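PDB 3QIT: polyketide synthase from Lyngbya majuscula 19L, which acts as the thioesterase domain that forms the terminal alkene in curacin A biosynthesis, a decarboxylating member of the alpha/beta hydrolase fold. Local coordinates for residues 173-181 and 268-276. Residues are numbered along the deposited sequence; the frame is centred on the assembly and turned at random.
Sequences AIPSLSEEF and GHNLHIDAA
Ser176 and Asp274 make the one direct hydrogen bond between 173-181 and 268-276, with Ser176 OG donating to Asp274 OD1 at 2.6 Å. The serine hydroxyl arrives on the anti side of that oxygen, 22° out of the carboxylate plane; chi1 of 73° sets OG between the backbone N and carbonyl carbon of its own residue, facing the aspartate. A water doubles the link, accepting from Ser176 N and donating to Asp274 OD1 at 2.8 Å. The second carboxylate oxygen works within its own segment: Gly268 N reaches the anti lone pair of Asp274 OD2 at 2.9 Å, nearly straight at 164°. Replacing Asp274 with an alanine would probably leave Ser176 OG, Gly268 N and the water without their acceptor and weaken the link between Ser176 and the start of the loop.

Apolar packing centres on Ile273, whose branches point to different partners. Its CG2 lies 3.7 Å from Leu177 CD2, while CD1 meets the edge of the Phe181 ring near its plane, 3.6 Å from CE2. Ile174 CG2 comes against Ile273 CB at 3.9 Å, the two side chains crossing at about a right angle. Ile174 also runs across the Asn270 amide, its CG1 3.6 Å from Asn270 ND2. Ile273 CG1 covers one face of the His272 ring.

The contact thus joins the turn between helices 163-173 and 179-188 to the loop and short helix following strand 261-265. That loop holds His269, bonded through ND1 to Glu127 and touching Ser103, an arrangement consistent with a Ser-His-Glu triad. With Ser176 OG and the water on one oxygen and Gly268 N on the other, the Asp274 carboxylate is probably fixed in rotation, beside an apolar patch of Ile174, Leu177, Phe181 and Ile273.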
# COMPACT_ATOMS: atom_id res chain seq x y z
N ALA B 173 -9.58 28.96 -0.93
CA ALA B 173 -8.62 28.11 -0.21
C ALA B 173 -7.24 28.77 -0.13
O ALA B 173 -6.52 28.62 0.87
CB ALA B 173 -8.52 26.73 -0.86
N ILE B 174 -6.87 29.47 -1.21
CA ILE B 174 -5.58 30.17 -1.30
C ILE B 174 -5.81 31.61 -1.82
O ILE B 174 -5.74 31.86 -3.04
CB ILE B 174 -4.57 29.41 -2.22
CG1 ILE B 174 -4.46 27.94 -1.82
CG2 ILE B 174 -3.20 30.10 -2.15
CD1 ILE B 174 -3.59 27.09 -2.75
N PRO B 175 -6.09 32.56 -0.90
CA PRO B 175 -6.53 33.90 -1.28
C PRO B 175 -5.54 34.67 -2.13
O PRO B 175 -5.94 35.53 -2.92
CB PRO B 175 -6.72 34.60 0.08
CG PRO B 175 -7.16 33.49 0.96
CD PRO B 175 -6.29 32.31 0.54
N SER B 176 -4.25 34.36 -1.99
CA SER B 176 -3.25 35.04 -2.80
C SER B 176 -3.27 34.59 -4.27
O SER B 176 -2.60 35.21 -5.10
CB SER B 176 -1.86 34.80 -2.23
OG SER B 176 -1.48 33.47 -2.49
N LEU B 177 -4.00 33.52 -4.61
CA LEU B 177 -4.14 33.13 -6.03
C LEU B 177 -4.78 34.27 -6.81
O LEU B 177 -5.78 34.83 -6.37
CB LEU B 177 -5.02 31.87 -6.20
CG LEU B 177 -4.45 30.46 -6.09
CD1 LEU B 177 -5.60 29.46 -6.20
CD2 LEU B 177 -3.43 30.19 -7.18
N SER B 178 -4.21 34.62 -7.95
CA SER B 178 -4.88 35.57 -8.84
C SER B 178 -6.11 34.91 -9.43
O SER B 178 -6.17 33.68 -9.52
CB SER B 178 -3.95 36.02 -9.97
OG SER B 178 -3.55 34.92 -10.76
N GLU B 179 -7.07 35.72 -9.85
CA GLU B 179 -8.20 35.19 -10.58
C GLU B 179 -7.69 34.35 -11.76
O GLU B 179 -8.20 33.25 -12.01
CB GLU B 179 -9.13 36.32 -11.06
CG GLU B 179 -10.45 35.85 -11.69
CD GLU B 179 -10.29 35.32 -13.13
OE1 GLU B 179 -9.46 35.86 -13.90
OE2 GLU B 179 -11.00 34.35 -13.49
N GLU B 180 -6.68 34.85 -12.46
CA GLU B 180 -6.15 34.17 -13.65
C GLU B 180 -5.56 32.79 -13.35
O GLU B 180 -5.82 31.84 -14.09
CB GLU B 180 -5.09 35.03 -14.37
CG GLU B 180 -5.61 36.38 -14.91
CD GLU B 180 -5.46 37.56 -13.94
OE1 GLU B 180 -5.77 37.42 -12.73
OE2 GLU B 180 -5.05 38.66 -14.39
N PHE B 181 -4.74 32.70 -12.30
CA PHE B 181 -4.05 31.45 -11.98
C PHE B 181 -5.06 30.47 -11.39
O PHE B 181 -5.03 29.29 -11.72
CB PHE B 181 -2.87 31.70 -11.03
CG PHE B 181 -1.92 30.52 -10.89
CD1 PHE B 181 -1.77 29.58 -11.91
CD2 PHE B 181 -1.16 30.38 -9.74
CE1 PHE B 181 -0.89 28.48 -11.77
CE2 PHE B 181 -0.27 29.31 -9.59
CZ PHE B 181 -0.15 28.35 -10.60
N GLY B 268 1.81 32.58 4.26
CA GLY B 268 1.27 31.49 5.08
C GLY B 268 1.76 30.12 4.62
O GLY B 268 2.91 29.98 4.22
N HIS B 269 0.90 29.11 4.72
CA HIS B 269 1.27 27.75 4.39
C HIS B 269 1.58 27.60 2.90
O HIS B 269 2.48 26.84 2.51
CB HIS B 269 0.14 26.79 4.78
CG HIS B 269 0.42 25.37 4.43
ND1 HIS B 269 1.49 24.66 4.96
CD2 HIS B 269 -0.23 24.50 3.62
CE1 HIS B 269 1.48 23.44 4.47
NE2 HIS B 269 0.45 23.31 3.66
N ASN B 270 0.85 28.35 2.09
CA ASN B 270 0.90 28.14 0.64
C ASN B 270 1.91 29.04 -0.05
O ASN B 270 1.57 29.86 -0.91
CB ASN B 270 -0.51 28.27 0.08
CG ASN B 270 -1.38 27.13 0.52
OD1 ASN B 270 -1.04 25.96 0.30
ND2 ASN B 270 -2.49 27.45 1.17
N LEU B 271 3.17 28.86 0.32
CA LEU B 271 4.25 29.73 -0.14
C LEU B 271 4.52 29.65 -1.64
O LEU B 271 5.00 30.61 -2.24
CB LEU B 271 5.54 29.43 0.64
CG LEU B 271 5.61 29.85 2.11
CD1 LEU B 271 6.95 29.41 2.71
CD2 LEU B 271 5.41 31.35 2.30
N HIS B 272 4.20 28.52 -2.25
CA HIS B 272 4.34 28.39 -3.70
C HIS B 272 3.44 29.36 -4.45
O HIS B 272 3.69 29.66 -5.62
CB HIS B 272 4.10 26.93 -4.14
CG HIS B 272 2.75 26.40 -3.78
ND1 HIS B 272 2.25 26.46 -2.50
CD2 HIS B 272 1.80 25.79 -4.53
CE1 HIS B 272 1.04 25.91 -2.48
NE2 HIS B 272 0.75 25.50 -3.70
N ILE B 273 2.43 29.91 -3.76
CA ILE B 273 1.56 30.92 -4.35
C ILE B 273 1.85 32.28 -3.71
O ILE B 273 2.03 33.29 -4.42
CB ILE B 273 0.06 30.56 -4.17
CG1 ILE B 273 -0.21 29.12 -4.64
CG2 ILE B 273 -0.84 31.58 -4.87
CD1 ILE B 273 0.22 28.83 -6.06
N ASP B 274 1.91 32.30 -2.37
CA ASP B 274 2.02 33.54 -1.57
C ASP B 274 3.34 34.28 -1.80
O ASP B 274 3.40 35.50 -1.73
CB ASP B 274 1.99 33.21 -0.06
CG ASP B 274 0.61 32.86 0.45
OD1 ASP B 274 -0.32 32.67 -0.36
OD2 ASP B 274 0.46 32.77 1.69
N ALA B 275 4.40 33.51 -2.03
CA ALA B 275 5.78 34.04 -2.04
C ALA B 275 6.58 33.39 -3.17
O ALA B 275 7.75 33.03 -2.99
CB ALA B 275 6.44 33.76 -0.69
N ALA B 276 5.93 33.22 -4.32
CA ALA B 276 6.50 32.41 -5.41
C ALA B 276 7.84 32.97 -5.89
O ALA B 276 8.81 32.22 -6.03
CB ALA B 276 5.52 32.31 -6.55
O HOH W 1 -3.09 32.71 0.30